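Local coordinates for putative methyl-accepting chemotaxis signal transduction protein (Campylobacter jejuni subsp. jejuni serotype O:2, PDB 4XMR) that probably senses amino acids as a chemotaxis receptor, binding isoleucine in the first PAS-like module of its tandem PAS sensory domain, at residues Ala130-Thr134 and Val135-Tyr139; Thr112-Trp115 and Tyr116-Leu120; Tyr71-Ser75 and Ile76-Asn80; Asp160-Ser163 and Glu164-Gln167. All coordinates share one frame; numbering follows the deposited sequence.

Interaction 1 of 4, residues Ala130-Thr134 and Val135-Tyr139; sequences AYLDT and VLKQY. With ILE (isoleucine), chain E.
D133 reaches forward over the turn to L136 at the tip of a β-hairpin, the turn between strands 126-132 and 139-149 of the first PAS-like (PDC) domain, and this turn forms one wall of the isoleucine pocket. The two oxygens of D133 divide the work. OD1 accepts the ligand ammonium, ILE N, at 2.7 Å, whereas OD2 takes the backbone N-H of L136 at 2.8 Å, from above the carboxylate plane (54° out of it), and is also hydrogen-bonded to N80 ND2. CG lies opposite the backbone N (chi1 179°), which carries the carboxylate over the turn between these partners. Y131 OH, itself paired with T142 OG1, accepts ILE N at 2.8 Å. The edge of the Y131 ring lies near ILE OXT. That carboxylate oxygen is gripped twice by T134, through its backbone N and, at 2.7 Å, through OG1. V135 adds an apolar touch, CG2 against ILE CG2. Behind this first shell, a fairly straight bond from D133 N to Q138 O (2.8 Å) closes the base of the turn, just beyond the strand ends, and a weak one from K137 N to D133 O lies within it. K137 crosses L132 at about a right angle; two waters link its NZ to L132 O and T134 O. Beyond lies the antiparallel non-hydrogen-bonded pair L132-Y139, where L132 CD1 sits over the ring centre of Y139, 4.0 Å from the centroid.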
loop_
_atom_site.group_PDB
_atom_site.type_symbol
_atom_site.label_atom_id
_atom_site.label_comp_id
_atom_site.label_asym_id
_atom_site.label_seq_id
_atom_site.Cartn_x
_atom_site.Cartn_y
_atom_site.Cartn_z
ATOM N N ALA B 130 8.095 13.690 -10.980
ATOM C CA ALA B 130 8.587 12.578 -11.785
ATOM C C ALA B 130 9.519 13.080 -12.882
ATOM O O ALA B 130 9.299 14.145 -13.469
ATOM C CB ALA B 130 7.428 11.789 -12.384
ATOM N N TYR B 131 10.565 12.308 -13.147
ATOM C CA TYR B 131 11.521 12.643 -14.192
ATOM C C TYR B 131 12.177 11.371 -14.717
ATOM O O TYR B 131 12.114 10.314 -14.088
ATOM C CB TYR B 131 12.591 13.602 -13.659
ATOM C CG TYR B 131 13.485 12.959 -12.624
ATOM C CD1 TYR B 131 13.082 12.869 -11.296
ATOM C CD2 TYR B 131 14.725 12.426 -12.978
ATOM C CE1 TYR B 131 13.890 12.269 -10.346
ATOM C CE2 TYR B 131 15.540 11.828 -12.039
ATOM C CZ TYR B 131 15.115 11.751 -10.722
ATOM O OH TYR B 131 15.927 11.147 -9.784
ATOM N N LEU B 132 12.821 11.483 -15.869
ATOM C CA LEU B 132 13.483 10.343 -16.480
ATOM C C LEU B 132 14.795 10.029 -15.776
ATOM O O LEU B 132 15.741 10.821 -15.836
ATOM C CB LEU B 132 13.754 10.636 -17.957
ATOM C CG LEU B 132 14.248 9.451 -18.778
ATOM C CD1 LEU B 132 13.200 8.349 -18.802
ATOM C CD2 LEU B 132 14.592 9.894 -20.191
ATOM N N ASP B 133 14.846 8.881 -15.102
ATOM C CA ASP B 133 16.076 8.430 -14.443
ATOM C C ASP B 133 17.288 8.501 -15.368
ATOM O O ASP B 133 17.241 8.014 -16.492
ATOM C CB ASP B 133 15.924 6.994 -13.931
ATOM C CG ASP B 133 17.188 6.482 -13.268
ATOM O OD1 ASP B 133 17.847 7.282 -12.586
ATOM O OD2 ASP B 133 17.521 5.292 -13.428
ATOM N N THR B 134 18.370 9.104 -14.883
ATOM C CA THR B 134 19.596 9.250 -15.660
ATOM C C THR B 134 20.149 7.915 -16.145
ATOM O O THR B 134 20.614 7.799 -17.281
ATOM C CB THR B 134 20.695 9.965 -14.835
ATOM O OG1 THR B 134 20.222 11.254 -14.433
ATOM C CG2 THR B 134 21.975 10.123 -15.648
ATOM N N VAL B 135 20.095 6.899 -15.291
ATOM C CA VAL B 135 20.733 5.630 -15.630
ATOM C C VAL B 135 19.802 4.673 -16.375
ATOM O O VAL B 135 20.084 4.281 -17.507
ATOM C CB VAL B 135 21.309 4.928 -14.387
ATOM C CG1 VAL B 135 22.089 3.688 -14.803
ATOM C CG2 VAL B 135 22.207 5.880 -13.611
ATOM N N LEU B 136 18.690 4.300 -15.745
ATOM C CA LEU B 136 17.851 3.235 -16.285
ATOM C C LEU B 136 16.758 3.732 -17.225
ATOM O O LEU B 136 16.026 2.931 -17.810
ATOM C CB LEU B 136 17.252 2.398 -15.155
ATOM C CG LEU B 136 18.308 1.668 -14.319
ATOM C CD1 LEU B 136 17.657 0.929 -13.152
ATOM C CD2 LEU B 136 19.123 0.707 -15.179
ATOM N N LYS B 137 16.649 5.049 -17.362
ATOM C CA LYS B 137 15.743 5.656 -18.339
ATOM C C LYS B 137 14.292 5.210 -18.152
ATOM O O LYS B 137 13.580 4.916 -19.116
ATOM C CB LYS B 137 16.225 5.396 -19.770
ATOM C CG LYS B 137 17.603 5.975 -20.059
ATOM C CD LYS B 137 17.600 7.494 -19.941
ATOM C CE LYS B 137 18.995 8.071 -20.144
ATOM N NZ LYS B 137 18.979 9.560 -20.120
ATOM N N GLN B 138 13.874 5.144 -16.894
ATOM C CA GLN B 138 12.469 4.998 -16.557
ATOM C C GLN B 138 12.067 6.233 -15.782
ATOM O O GLN B 138 12.887 6.830 -15.084
ATOM C CB GLN B 138 12.241 3.775 -15.680
ATOM C CG GLN B 138 12.518 2.447 -16.345
ATOM C CD GLN B 138 12.199 1.302 -15.417
ATOM O OE1 GLN B 138 11.197 1.338 -14.700
ATOM N NE2 GLN B 138 13.059 0.294 -15.399
ATOM N N TYR B 139 10.801 6.616 -15.896
ATOM C CA TYR B 139 10.307 7.732 -15.109
ATOM C C TYR B 139 10.220 7.323 -13.652
ATOM O O TYR B 139 9.669 6.268 -13.318
ATOM C CB TYR B 139 8.967 8.226 -15.654
ATOM C CG TYR B 139 9.129 8.714 -17.069
ATOM C CD1 TYR B 139 9.564 10.005 -17.329
ATOM C CD2 TYR B 139 8.905 7.865 -18.147
ATOM C CE1 TYR B 139 9.741 10.450 -18.625
ATOM C CE2 TYR B 139 9.082 8.299 -19.444
ATOM C CZ TYR B 139 9.498 9.594 -19.675
ATOM O OH TYR B 139 9.675 10.029 -20.964
HETATM N N ILE E . 17.636 8.986 -10.490
HETATM C CA ILE E . 18.830 9.711 -10.088
HETATM C C ILE E . 19.148 10.734 -11.170
HETATM O O ILE E . 19.802 11.739 -10.918
HETATM C CB ILE E . 20.024 8.752 -9.834
HETATM C CG1 ILE E . 21.143 9.489 -9.093
HETATM C CG2 ILE E . 20.524 8.129 -11.129
HETATM C CD1 ILE E . 22.235 8.579 -8.559
HETATM O OXT ILE E . 18.714 10.580 -12.314
HETATM O O HOH W 1 17.635 10.911 -18.248
HETATM O O HOH W 2 21.465 10.120 -19.085
#

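Interaction 2 of 4, residues Thr112-Trp115 and Tyr116-Leu120; sequences TKDW and YQEAL. With ILE (isoleucine), chain E.
The amide of Q117 points at K113 O at 2.8 Å in a practically linear bond (N-H...O 179°), and E118 N follows with D114 O, giving the i to i+4 pattern of an opening helical turn. K113 occupies the N-cap position of helix 114-120, which packs on strands of the antiparallel sheet in the PAS-like first domain and presents two donors to the bound isoleucine. The K113 chain runs extended beyond CG, away from the helix, and NZ gives a 2.8 Å bond to ILE O; NZ is also hydrogen-bonded to T134 OG1 and L108 O. W115 supplies the second donor, NE1, 3.0 Å from ILE O, with that oxygen at the edge of the indole. Its CG is lodged between the backbone N and the carbonyl carbon (chi1 64°), bringing the indole over the amide of Y116, and Y116 CB rests over one face, 4.0 Å from the centroid of the six-membered ring. The Y116 ring turns its edge toward that face in an offset edge-to-face pair, with planes at 83° and centroids 5.8 Å apart. Packing from Y82, edge-to-face with W115, further confines the indole. The like-charged carboxylates of D114 and E118 do not touch but share water 3, which donates to D114 OD1 at 2.8 Å and to E118 OE2, also salt-bridged to K121 NZ, at 2.6 Å.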
loop_
_atom_site.group_PDB
_atom_site.type_symbol
_atom_site.label_atom_id
_atom_site.label_comp_id
_atom_site.label_asym_id
_atom_site.label_seq_id
_atom_site.Cartn_x
_atom_site.Cartn_y
_atom_site.Cartn_z
ATOM N N THR B 112 24.394 19.212 -8.863
ATOM C CA THR B 112 23.536 20.225 -9.451
ATOM C C THR B 112 22.112 19.711 -9.645
ATOM O O THR B 112 21.295 20.369 -10.284
ATOM C CB THR B 112 24.103 20.736 -10.803
ATOM O OG1 THR B 112 24.445 19.616 -11.630
ATOM C CG2 THR B 112 25.350 21.613 -10.586
ATOM N N LYS B 113 21.813 18.544 -9.084
ATOM C CA LYS B 113 20.484 17.955 -9.228
ATOM C C LYS B 113 19.555 18.311 -8.079
ATOM O O LYS B 113 19.997 18.502 -6.949
ATOM C CB LYS B 113 20.575 16.438 -9.403
ATOM C CG LYS B 113 21.098 16.070 -10.771
ATOM C CD LYS B 113 21.099 14.583 -11.013
ATOM C CE LYS B 113 21.570 14.264 -12.428
ATOM N NZ LYS B 113 21.646 12.797 -12.696
ATOM N N ASP B 114 18.265 18.413 -8.385
ATOM C CA ASP B 114 17.279 18.850 -7.406
ATOM C C ASP B 114 17.183 17.913 -6.209
ATOM O O ASP B 114 17.136 18.377 -5.066
ATOM C CB ASP B 114 15.903 19.042 -8.057
ATOM C CG ASP B 114 15.670 20.471 -8.524
ATOM O OD1 ASP B 114 16.653 21.227 -8.664
ATOM O OD2 ASP B 114 14.498 20.838 -8.751
ATOM N N TRP B 115 17.174 16.602 -6.452
ATOM C CA TRP B 115 17.067 15.659 -5.339
ATOM C C TRP B 115 18.224 15.847 -4.373
ATOM O O TRP B 115 18.077 15.652 -3.168
ATOM C CB TRP B 115 16.963 14.194 -5.804
ATOM C CG TRP B 115 18.161 13.634 -6.542
ATOM C CD1 TRP B 115 18.278 13.457 -7.894
ATOM C CD2 TRP B 115 19.382 13.135 -5.969
ATOM N NE1 TRP B 115 19.496 12.907 -8.199
ATOM C CE2 TRP B 115 20.195 12.705 -7.035
ATOM C CE3 TRP B 115 19.874 13.032 -4.660
ATOM C CZ2 TRP B 115 21.465 12.169 -6.835
ATOM C CZ3 TRP B 115 21.134 12.497 -4.464
ATOM C CH2 TRP B 115 21.916 12.075 -5.545
ATOM N N TYR B 116 19.368 16.256 -4.909
ATOM C CA TYR B 116 20.544 16.464 -4.085
ATOM C C TYR B 116 20.469 17.836 -3.411
ATOM O O TYR B 116 20.517 17.942 -2.184
ATOM C CB TYR B 116 21.816 16.315 -4.929
ATOM C CG TYR B 116 23.106 16.411 -4.149
ATOM C CD1 TYR B 116 23.749 17.627 -3.988
ATOM C CD2 TYR B 116 23.685 15.281 -3.581
ATOM C CE1 TYR B 116 24.919 17.719 -3.281
ATOM C CE2 TYR B 116 24.862 15.367 -2.870
ATOM C CZ TYR B 116 25.471 16.589 -2.722
ATOM O OH TYR B 116 26.645 16.685 -2.016
ATOM N N GLN B 117 20.324 18.885 -4.210
ATOM C CA GLN B 117 20.353 20.234 -3.663
ATOM C C GLN B 117 19.193 20.532 -2.715
ATOM O O GLN B 117 19.380 21.177 -1.686
ATOM C CB GLN B 117 20.457 21.268 -4.780
ATOM C CG GLN B 117 21.851 21.327 -5.381
ATOM C CD GLN B 117 22.903 21.788 -4.380
ATOM O OE1 GLN B 117 22.674 22.713 -3.597
ATOM N NE2 GLN B 117 24.064 21.144 -4.403
ATOM N N GLU B 118 18.005 20.035 -3.031
ATOM C CA GLU B 118 16.852 20.322 -2.178
ATOM C C GLU B 118 16.938 19.620 -0.826
ATOM O O GLU B 118 16.475 20.145 0.184
ATOM C CB GLU B 118 15.540 19.997 -2.893
ATOM C CG GLU B 118 15.264 20.902 -4.084
ATOM C CD GLU B 118 15.217 22.368 -3.693
ATOM O OE1 GLU B 118 14.591 22.690 -2.662
ATOM O OE2 GLU B 118 15.818 23.195 -4.411
ATOM N N ALA B 119 17.555 18.441 -0.802
ATOM C CA ALA B 119 17.712 17.693 0.441
ATOM C C ALA B 119 18.608 18.439 1.421
ATOM O O ALA B 119 18.426 18.341 2.632
ATOM C CB ALA B 119 18.296 16.320 0.165
ATOM N N LEU B 120 19.572 19.185 0.886
ATOM C CA LEU B 120 20.508 19.948 1.708
ATOM C C LEU B 120 19.883 21.236 2.243
ATOM O O LEU B 120 20.429 21.866 3.155
ATOM C CB LEU B 120 21.775 20.277 0.912
ATOM C CG LEU B 120 22.623 19.082 0.468
ATOM C CD1 LEU B 120 23.762 19.546 -0.421
ATOM C CD2 LEU B 120 23.162 18.331 1.673
HETATM N N ILE E . 17.636 8.986 -10.490
HETATM C CA ILE E . 18.830 9.711 -10.088
HETATM C C ILE E . 19.148 10.734 -11.170
HETATM O O ILE E . 19.802 11.739 -10.918
HETATM C CB ILE E . 20.024 8.752 -9.834
HETATM C CG1 ILE E . 21.143 9.489 -9.093
HETATM C CG2 ILE E . 20.524 8.129 -11.129
HETATM C CD1 ILE E . 22.235 8.579 -8.559
HETATM O OXT ILE E . 18.714 10.580 -12.314
HETATM O O HOH W 3 17.416 22.540 -6.329
#

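Interaction 3 of 4, residues Tyr71-Ser75 and Ile76-Asn80; sequences YYRHS and INALN. With SO4 (sulfate ion), chain F.
I76, the last residue of helix 58-76, gives its amide to both Y72 O and R73 O, each at 3.4 Å and each weak, as the helix reaches its C-terminal end. N77 follows with positive phi (56°) and is the C-prime residue of a Schellman motif: its own N bonds weakly to H74 O, and the next amide, A78 N, returns to R73 O at 3.1 Å. A78 then leads the chain out beside R73, whose CG lies 3.3 Å from A78 O. Water 4 donates to that carbonyl and accepts from R73 NH1, clipping the arginine to the departing chain. L79 passes R73 CD with its carbonyl and, with N80, faces D160 in a classic β bulge where strand 80-84 begins. R73 is trans at its first two torsions and bends at chi3 (57°), which brings the guanidinium to a sulfate ion probably taken from the crystallisation liquor. NH1 meets SO4 O3 and NH2 meets SO4 O1, each at 2.9 Å, through the edge of the guanidinium. H74 NE2 donates to the same O1 at 2.8 Å from the ring edge, while ND1 is hydrogen-bonded to D46 OD2 of the second subunit at the dimer interface. With acceptors at both ring nitrogens, one a sulfate oxygen and the other a carboxylate, H74 is probably held as the charged imidazolium in this crystal.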
loop_
_atom_site.group_PDB
_atom_site.type_symbol
_atom_site.label_atom_id
_atom_site.label_comp_id
_atom_site.label_asym_id
_atom_site.label_seq_id
_atom_site.Cartn_x
_atom_site.Cartn_y
_atom_site.Cartn_z
ATOM N N TYR B 71 19.971 -4.237 0.655
ATOM C CA TYR B 71 18.917 -4.958 1.364
ATOM C C TYR B 71 17.644 -4.115 1.378
ATOM O O TYR B 71 16.551 -4.629 1.148
ATOM C CB TYR B 71 19.348 -5.344 2.786
ATOM C CG TYR B 71 20.462 -6.363 2.823
ATOM C CD1 TYR B 71 20.421 -7.492 2.014
ATOM C CD2 TYR B 71 21.571 -6.180 3.643
ATOM C CE1 TYR B 71 21.459 -8.440 2.044
ATOM C CE2 TYR B 71 22.598 -7.113 3.678
ATOM C CZ TYR B 71 22.550 -8.235 2.880
ATOM O OH TYR B 71 23.599 -9.146 2.941
ATOM N N TYR B 72 17.780 -2.814 1.604
ATOM C CA TYR B 72 16.600 -1.960 1.553
ATOM C C TYR B 72 15.973 -1.941 0.155
ATOM O O TYR B 72 14.752 -2.041 0.005
ATOM C CB TYR B 72 16.938 -0.542 2.015
ATOM C CG TYR B 72 16.706 -0.293 3.488
ATOM C CD1 TYR B 72 17.603 -0.759 4.456
ATOM C CD2 TYR B 72 15.602 0.435 3.912
ATOM C CE1 TYR B 72 17.395 -0.513 5.811
ATOM C CE2 TYR B 72 15.391 0.688 5.260
ATOM C CZ TYR B 72 16.285 0.220 6.199
ATOM O OH TYR B 72 16.037 0.505 7.525
ATOM N N ARG B 73 16.801 -1.830 -0.876
ATOM C CA ARG B 73 16.272 -1.843 -2.241
ATOM C C ARG B 73 15.448 -3.106 -2.488
ATOM O O ARG B 73 14.337 -3.043 -3.021
ATOM C CB ARG B 73 17.381 -1.764 -3.288
ATOM C CG ARG B 73 16.827 -1.853 -4.713
ATOM C CD ARG B 73 17.865 -1.581 -5.812
ATOM N NE ARG B 73 19.039 -2.463 -5.755
ATOM C CZ ARG B 73 19.098 -3.705 -6.242
ATOM N NH1 ARG B 73 18.037 -4.273 -6.807
ATOM N NH2 ARG B 73 20.230 -4.402 -6.145
ATOM N N HIS B 74 15.992 -4.252 -2.098
ATOM C CA HIS B 74 15.276 -5.500 -2.285
ATOM C C HIS B 74 13.984 -5.540 -1.497
ATOM O O HIS B 74 12.983 -6.076 -1.970
ATOM C CB HIS B 74 16.137 -6.682 -1.853
ATOM C CG HIS B 74 17.262 -6.986 -2.777
ATOM N ND1 HIS B 74 18.315 -7.801 -2.403
ATOM C CD2 HIS B 74 17.494 -6.644 -4.066
ATOM C CE1 HIS B 74 19.149 -7.923 -3.414
ATOM N NE2 HIS B 74 18.678 -7.228 -4.441
ATOM N N SER B 75 14.011 -5.011 -0.283
ATOM C CA SER B 75 12.852 -5.135 0.586
ATOM C C SER B 75 11.578 -4.530 -0.015
ATOM O O SER B 75 10.494 -5.047 0.214
ATOM C CB SER B 75 13.137 -4.565 1.976
ATOM O OG SER B 75 13.213 -3.170 1.899
ATOM N N ILE B 76 11.737 -3.463 -0.797
ATOM C CA ILE B 76 10.599 -2.754 -1.374
ATOM C C ILE B 76 10.593 -2.806 -2.910
ATOM O O ILE B 76 9.700 -2.251 -3.550
ATOM C CB ILE B 76 10.553 -1.281 -0.869
ATOM C CG1 ILE B 76 9.123 -0.701 -0.927
ATOM C CG2 ILE B 76 11.565 -0.415 -1.618
ATOM C CD1 ILE B 76 8.951 0.626 -0.189
ATOM N N ASN B 77 11.581 -3.482 -3.494
ATOM C CA ASN B 77 11.757 -3.519 -4.948
ATOM C C ASN B 77 11.884 -2.111 -5.552
ATOM O O ASN B 77 11.281 -1.802 -6.575
ATOM C CB ASN B 77 10.640 -4.321 -5.639
ATOM C CG ASN B 77 10.963 -4.640 -7.080
ATOM O OD1 ASN B 77 12.125 -4.830 -7.436
ATOM N ND2 ASN B 77 9.940 -4.673 -7.927
ATOM N N ALA B 78 12.672 -1.254 -4.909
ATOM C CA ALA B 78 12.945 0.072 -5.466
ATOM C C ALA B 78 13.795 -0.048 -6.735
ATOM O O ALA B 78 14.496 -1.043 -6.930
ATOM C CB ALA B 78 13.658 0.951 -4.435
ATOM N N LEU B 79 13.773 0.975 -7.589
ATOM C CA LEU B 79 14.561 0.919 -8.815
ATOM C C LEU B 79 16.039 1.207 -8.538
ATOM O O LEU B 79 16.913 0.474 -8.988
ATOM C CB LEU B 79 14.011 1.897 -9.850
ATOM C CG LEU B 79 14.624 1.717 -11.235
ATOM C CD1 LEU B 79 14.130 0.399 -11.834
ATOM C CD2 LEU B 79 14.283 2.907 -12.123
ATOM N N ASN B 80 16.309 2.290 -7.815
ATOM C CA ASN B 80 17.657 2.687 -7.440
ATOM C C ASN B 80 17.610 3.133 -5.988
ATOM O O ASN B 80 16.655 3.800 -5.567
ATOM C CB ASN B 80 18.128 3.909 -8.244
ATOM C CG ASN B 80 18.260 3.650 -9.729
ATOM O OD1 ASN B 80 18.923 2.709 -10.167
ATOM N ND2 ASN B 80 17.681 4.537 -10.515
HETATM S S SO4 F . 19.599 -7.584 -8.047
HETATM O O1 SO4 F . 20.243 -7.197 -6.800
HETATM O O2 SO4 F . 19.278 -9.007 -7.997
HETATM O O3 SO4 F . 18.372 -6.812 -8.226
HETATM O O4 SO4 F . 20.512 -7.326 -9.155
HETATM O O HOH W 4 15.318 -3.606 -7.121
#

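Interaction 4 of 4, residues Asp160-Ser163 and Glu164-Gln167; sequences DIPS and EDLQ. With ILE (isoleucine), chain E.
I161 and D165 meet because I161 places CG2 opposite its backbone N, with CG1 beside that N (chi1 -51°), while D165 swings its carboxylate to the backbone-N side of its own CB (chi1 -72°). The two side chains cross at about a right angle, I161 CG2 lying 3.5 Å from D165 OD2. The same oxygen lies 3.7 Å from P162 CD, so one oxygen touches both residues. D165 CB also comes close to P162 O, and D165 N donates to that carbonyl at 2.9 Å from well above its plane (57° out). These contacts lie at the first turn of helix 163-171, where strand 152-162 of the first sheet passes directly into the helix. S163 O continues the turn, taking Q167 N at 3.1 Å in its carbonyl plane and, weakly, L166 N. F32 of the long helix 9-48 packs on I161, D165 and L166, whereas F187 of the second sheet touches S163 and L166. At the strand end of the segment, D160 OD2 accepts the ammonium of the bound isoleucine, ILE N, at 2.7 Å and also N80 ND2; its partner OD1 is hydrogen-bonded to Y82 OH and T142 OG1.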
loop_
_atom_site.group_PDB
_atom_site.type_symbol
_atom_site.label_atom_id
_atom_site.label_comp_id
_atom_site.label_asym_id
_atom_site.label_seq_id
_atom_site.Cartn_x
_atom_site.Cartn_y
_atom_site.Cartn_z
ATOM N N ASP B 160 14.661 5.839 -5.625
ATOM C CA ASP B 160 13.875 6.031 -6.838
ATOM C C ASP B 160 12.818 4.947 -6.941
ATOM O O ASP B 160 13.139 3.745 -6.956
ATOM C CB ASP B 160 14.731 5.947 -8.111
ATOM C CG ASP B 160 15.780 7.039 -8.222
ATOM O OD1 ASP B 160 15.734 8.036 -7.477
ATOM O OD2 ASP B 160 16.663 6.881 -9.092
ATOM N N ILE B 161 11.561 5.373 -7.011
ATOM C CA ILE B 161 10.442 4.467 -7.233
ATOM C C ILE B 161 9.843 4.800 -8.609
ATOM O O ILE B 161 9.560 5.956 -8.884
ATOM C CB ILE B 161 9.361 4.634 -6.126
ATOM C CG1 ILE B 161 9.973 4.544 -4.710
ATOM C CG2 ILE B 161 8.207 3.652 -6.347
ATOM C CD1 ILE B 161 10.642 3.219 -4.387
ATOM N N PRO B 162 9.670 3.798 -9.487
ATOM C CA PRO B 162 9.092 4.116 -10.799
ATOM C C PRO B 162 7.718 4.759 -10.653
ATOM O O PRO B 162 6.888 4.279 -9.874
ATOM C CB PRO B 162 8.950 2.743 -11.468
ATOM C CG PRO B 162 9.997 1.901 -10.800
ATOM C CD PRO B 162 9.989 2.368 -9.359
ATOM N N SER B 163 7.490 5.855 -11.368
ATOM C CA SER B 163 6.185 6.493 -11.332
ATOM C C SER B 163 5.101 5.546 -11.859
ATOM O O SER B 163 3.930 5.669 -11.492
ATOM C CB SER B 163 6.192 7.837 -12.068
ATOM O OG SER B 163 6.750 7.723 -13.356
ATOM N N GLU B 164 5.503 4.582 -12.682
ATOM C CA GLU B 164 4.594 3.550 -13.159
ATOM C C GLU B 164 3.960 2.755 -12.010
ATOM O O GLU B 164 2.842 2.262 -12.145
ATOM C CB GLU B 164 5.314 2.622 -14.145
ATOM C CG GLU B 164 4.392 1.669 -14.882
ATOM C CD GLU B 164 5.115 0.838 -15.924
ATOM O OE1 GLU B 164 6.347 0.981 -16.062
ATOM O OE2 GLU B 164 4.441 0.044 -16.606
ATOM N N ASP B 165 4.649 2.665 -10.870
ATOM C CA ASP B 165 4.061 1.995 -9.718
ATOM C C ASP B 165 2.818 2.731 -9.226
ATOM O O ASP B 165 1.822 2.107 -8.865
ATOM C CB ASP B 165 5.056 1.885 -8.558
ATOM C CG ASP B 165 6.149 0.884 -8.808
ATOM O OD1 ASP B 165 6.159 0.231 -9.873
ATOM O OD2 ASP B 165 6.998 0.753 -7.901
ATOM N N LEU B 166 2.878 4.060 -9.198
ATOM C CA LEU B 166 1.721 4.832 -8.779
ATOM C C LEU B 166 0.628 4.768 -9.851
ATOM O O LEU B 166 -0.559 4.668 -9.534
ATOM C CB LEU B 166 2.131 6.264 -8.439
ATOM C CG LEU B 166 0.957 7.160 -8.060
ATOM C CD1 LEU B 166 0.149 6.554 -6.906
ATOM C CD2 LEU B 166 1.505 8.523 -7.689
ATOM N N GLN B 167 1.006 4.817 -11.129
ATOM C CA GLN B 167 0.010 4.664 -12.196
ATOM C C GLN B 167 -0.724 3.348 -12.051
ATOM O O GLN B 167 -1.951 3.292 -12.146
ATOM C CB GLN B 167 0.638 4.747 -13.594
ATOM C CG GLN B 167 -0.092 3.925 -14.695
ATOM C CD GLN B 167 -1.498 4.429 -15.044
ATOM O OE1 GLN B 167 -1.784 5.613 -14.972
ATOM N NE2 GLN B 167 -2.369 3.517 -15.437
HETATM N N ILE E . 17.636 8.986 -10.490
HETATM C CA ILE E . 18.830 9.711 -10.088
HETATM C C ILE E . 19.148 10.734 -11.170
HETATM O O ILE E . 19.802 11.739 -10.918
HETATM C CB ILE E . 20.024 8.752 -9.834
HETATM C CG1 ILE E . 21.143 9.489 -9.093
HETATM C CG2 ILE E . 20.524 8.129 -11.129
HETATM C CD1 ILE E . 22.235 8.579 -8.559
HETATM O OXT ILE E . 18.714 10.580 -12.314
#

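From the N terminus the contacts come in the order interaction 3, 2, 1, 4; each closes only a short turn, and they lie in series, none nesting within or crossing another. Interaction 3 ends helix 58-76 and hands the chain to strand 80-84, whose start pairs with strand 152-162 at D160, in interaction 4. Interaction 2 opens helix 114-120, and interaction 1 turns the next strand, 126-132, into 139-149. Interactions 1, 2 and 4 converge on the isoleucine, and N80 of interaction 3 stands behind them, ND2 bonding D133 OD2. Y139, at the start of strand 139-149, bonds S163 through the backbone, joining the hairpin to helix 163-171 and the way to the second sheet.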